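Local coordinates for protein cellulase (Clostridium cellulovorans, PDB 6UI3) that probably hydrolyses internal beta-1,4 links of cellulose and related plant polysaccharides, acting through the family 5 glycoside hydrolase domain of a longer modular protein, at residues Y78-A83 against T132-H137. Residues are numbered along the deposited sequence; the frame is centred on the assembly and turned at random.
Sequences YTIDPA and TQIANH
Gln133 reaches from helix 120-137 to the loop that leads into helix 82-96 and offers its side-chain amide to the backbone there, as a neighbouring peptide would. Its chain leaves the helix with CG beside the backbone N (chi1 -70°) and runs on extended, so that both ends of the amide meet backbone on either side of Thr79. Gln133 NE2 donates to Tyr78 O at 2.8 Å; the carbonyl oxygen lies in the plane of the glutamine amide, whereas the N-H arrives above the carbonyl plane of Tyr78. In return Ile80 N donates to Gln133 OE1 at 2.9 Å, almost straight at 176° and on a lone pair. NE2 also gives a hydrogen bond to Ile129 O within its own helix, and together these bonds should fix the amide's rotation.

The tight part is where buried Ile80, its CB pointing toward helix 120-137, lies obliquely along the glutamine, with CD1 4.2 Å from Gln133 CB. Ile80 CD1 to Ile134 CG1, at 4.4 Å, is a looser apolar touch; Met85 and Val130 add further cover to Ile80. The other side is more open: Thr79 turns away, brushing Gln133 OE1 with CG2 at 4.0 Å while its OG1 bonds to Asp75. One residue beyond Ile80, Asp81 N-caps helix 82-96, its OD1 accepting from Ala83 N at 2.9 Å. The contact thus ties the loop after strand 62-65 to the next helix around the outer layer of a (beta/alpha)8 TIM barrel, the fold of family 5 glycoside hydrolases.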
ATOM      1  N   TYR A  78     -16.722  17.140  -4.015  1.00  8.88           N
ATOM      2  CA  TYR A  78     -15.610  16.367  -3.488  1.00  7.72           C
ATOM      3  C   TYR A  78     -14.657  17.194  -2.629  1.00  8.17           C
ATOM      4  O   TYR A  78     -13.501  16.813  -2.468  1.00  8.23           O
ATOM      5  CB  TYR A  78     -14.832  15.631  -4.586  1.00  9.20           C
ATOM      6  CG  TYR A  78     -15.689  15.012  -5.666  1.00  9.09           C
ATOM      7  CD1 TYR A  78     -16.628  14.024  -5.381  1.00 10.00           C
ATOM      8  CD2 TYR A  78     -15.515  15.376  -6.979  1.00 10.62           C
ATOM      9  CE1 TYR A  78     -17.383  13.437  -6.395  1.00 11.49           C
ATOM     10  CE2 TYR A  78     -16.274  14.805  -7.996  1.00 11.93           C
ATOM     11  CZ  TYR A  78     -17.197  13.838  -7.692  1.00 12.29           C
ATOM     12  OH  TYR A  78     -17.933  13.260  -8.709  1.00 14.47           O
ATOM     13  N   THR A  79     -15.112  18.300  -2.045  1.00  8.27           N
ATOM     14  CA  THR A  79     -14.248  19.068  -1.150  1.00  8.09           C
ATOM     15  C   THR A  79     -14.078  18.312   0.160  1.00  8.16           C
ATOM     16  O   THR A  79     -15.062  17.991   0.826  1.00  8.25           O
ATOM     17  CB  THR A  79     -14.842  20.446  -0.883  1.00  8.80           C
ATOM     18  OG1 THR A  79     -15.002  21.157  -2.109  1.00  8.72           O
ATOM     19  CG2 THR A  79     -13.937  21.255   0.057  1.00  9.38           C
ATOM     20  N   ILE A  80     -12.839  18.056   0.549  1.00  8.02           N
ATOM     21  CA  ILE A  80     -12.543  17.285   1.748  1.00  7.73           C
ATOM     22  C   ILE A  80     -12.608  18.184   2.979  1.00  8.18           C
ATOM     23  O   ILE A  80     -12.043  19.281   3.000  1.00  9.32           O
ATOM     24  CB  ILE A  80     -11.163  16.618   1.608  1.00  8.97           C
ATOM     25  CG1 ILE A  80     -11.174  15.619   0.436  1.00  9.84           C
ATOM     26  CG2 ILE A  80     -10.743  15.957   2.913  1.00  9.53           C
ATOM     27  CD1 ILE A  80      -9.794  15.265  -0.108  1.00 11.10           C
ATOM     28  N   ASP A  81     -13.266  17.708   4.009  1.00  7.65           N
ATOM     29  CA  ASP A  81     -13.321  18.420   5.284  1.00  8.22           C
ATOM     30  C   ASP A  81     -11.920  18.705   5.795  1.00  7.87           C
ATOM     31  O   ASP A  81     -11.148  17.758   6.004  1.00  8.17           O
ATOM     32  CB  ASP A  81     -14.056  17.513   6.272  1.00  9.36           C
ATOM     33  CG  ASP A  81     -14.343  18.178   7.602  1.00 11.26           C
ATOM     34  OD1 ASP A  81     -13.719  19.202   7.929  1.00 11.72           O
ATOM     35  OD2 ASP A  81     -15.190  17.636   8.343  1.00 14.39           O
ATOM     36  N   PRO A  82     -11.558  19.964   6.050  1.00  8.44           N
ATOM     37  CA  PRO A  82     -10.230  20.251   6.624  1.00  8.63           C
ATOM     38  C   PRO A  82      -9.919  19.473   7.890  1.00  8.66           C
ATOM     39  O   PRO A  82      -8.750  19.165   8.149  1.00  8.62           O
ATOM     40  CB  PRO A  82     -10.270  21.771   6.853  1.00  9.90           C
ATOM     41  CG  PRO A  82     -11.194  22.262   5.734  1.00  9.77           C
ATOM     42  CD  PRO A  82     -12.278  21.204   5.698  1.00  9.29           C
ATOM     43  N   ALA A  83     -10.924  19.166   8.706  1.00  8.70           N
ATOM     44  CA  ALA A  83     -10.665  18.411   9.926  1.00  9.04           C
ATOM     45  C   ALA A  83     -10.226  16.984   9.624  1.00  8.83           C
ATOM     46  O   ALA A  83      -9.401  16.417  10.346  1.00  9.85           O
ATOM     47  CB  ALA A  83     -11.919  18.386  10.797  1.00 10.85           C
ATOM     48  N   THR A 132      -5.765  16.707  -6.303  1.00  8.07           N
ATOM     49  CA  THR A 132      -5.321  18.100  -6.268  1.00  8.04           C
ATOM     50  C   THR A 132      -5.335  18.618  -4.839  1.00  8.21           C
ATOM     51  O   THR A 132      -4.400  19.298  -4.406  1.00  8.21           O
ATOM     52  CB  THR A 132      -6.203  18.962  -7.175  1.00  8.87           C
ATOM     53  OG1 THR A 132      -6.056  18.532  -8.539  1.00  9.57           O
ATOM     54  CG2 THR A 132      -5.799  20.422  -7.119  1.00 10.66           C
ATOM     55  N   GLN A 133      -6.383  18.279  -4.077  1.00  7.78           N
ATOM     56  CA  GLN A 133      -6.457  18.703  -2.679  1.00  8.48           C
ATOM     57  C   GLN A 133      -5.391  18.046  -1.807  1.00  6.92           C
ATOM     58  O   GLN A 133      -4.755  18.715  -0.987  1.00  8.24           O
ATOM     59  CB  GLN A 133      -7.838  18.386  -2.112  1.00  7.99           C
ATOM     60  CG  GLN A 133      -8.946  19.237  -2.682  1.00  8.88           C
ATOM     61  CD  GLN A 133     -10.291  18.756  -2.202  1.00  8.53           C
ATOM     62  OE1 GLN A 133     -10.719  19.121  -1.112  1.00 10.28           O
ATOM     63  NE2 GLN A 133     -10.939  17.914  -2.984  1.00  9.81           N
ATOM     64  N   ILE A 134      -5.223  16.730  -1.916  1.00  7.27           N
ATOM     65  CA  ILE A 134      -4.215  16.048  -1.100  1.00  7.97           C
ATOM     66  C   ILE A 134      -2.833  16.595  -1.430  1.00  7.22           C
ATOM     67  O   ILE A 134      -2.048  16.952  -0.543  1.00  7.68           O
ATOM     68  CB  ILE A 134      -4.265  14.517  -1.295  1.00  8.47           C
ATOM     69  CG1 ILE A 134      -5.636  13.947  -0.933  1.00  8.05           C
ATOM     70  CG2 ILE A 134      -3.159  13.836  -0.461  1.00  8.21           C
ATOM     71  CD1 ILE A 134      -5.835  12.521  -1.380  1.00  8.82           C
ATOM     72  N   ALA A 135      -2.515  16.644  -2.720  1.00  7.34           N
ATOM     73  CA  ALA A 135      -1.213  17.130  -3.156  1.00  8.00           C
ATOM     74  C   ALA A 135      -0.979  18.560  -2.685  1.00  8.22           C
ATOM     75  O   ALA A 135       0.093  18.885  -2.160  1.00  8.27           O
ATOM     76  CB  ALA A 135      -1.105  16.998  -4.676  1.00  8.45           C
ATOM     77  N   ASN A 136      -1.969  19.438  -2.866  1.00  8.36           N
ATOM     78  CA  ASN A 136      -1.771  20.820  -2.445  1.00  8.99           C
ATOM     79  C   ASN A 136      -1.522  20.898  -0.943  1.00  8.95           C
ATOM     80  O   ASN A 136      -0.673  21.673  -0.486  1.00 10.77           O
ATOM     81  CB  ASN A 136      -2.971  21.707  -2.789  1.00 10.78           C
ATOM     82  CG  ASN A 136      -2.967  22.194  -4.209  1.00 14.78           C
ATOM     83  OD1 ASN A 136      -4.018  22.518  -4.752  1.00 17.65           O
ATOM     84  ND2 ASN A 136      -1.796  22.313  -4.797  1.00 15.99           N
ATOM     85  N   HIS A 137      -2.257  20.104  -0.159  1.00  9.28           N
ATOM     86  CA  HIS A 137      -2.106  20.158   1.290  1.00  9.40           C
ATOM     87  C   HIS A 137      -0.690  19.786   1.717  1.00  9.80           C
ATOM     88  O   HIS A 137      -0.135  20.372   2.659  1.00 11.02           O
ATOM     89  CB  HIS A 137      -3.105  19.218   1.966  1.00 10.21           C
ATOM     90  CG  HIS A 137      -3.178  19.421   3.442  1.00 11.10           C
ATOM     91  ND1 HIS A 137      -3.878  20.467   3.991  1.00 11.96           N
ATOM     92  CD2 HIS A 137      -2.609  18.759   4.476  1.00 11.72           C
ATOM     93  CE1 HIS A 137      -3.747  20.439   5.307  1.00 12.73           C
ATOM     94  NE2 HIS A 137      -2.986  19.411   5.628  1.00 12.68           N
TER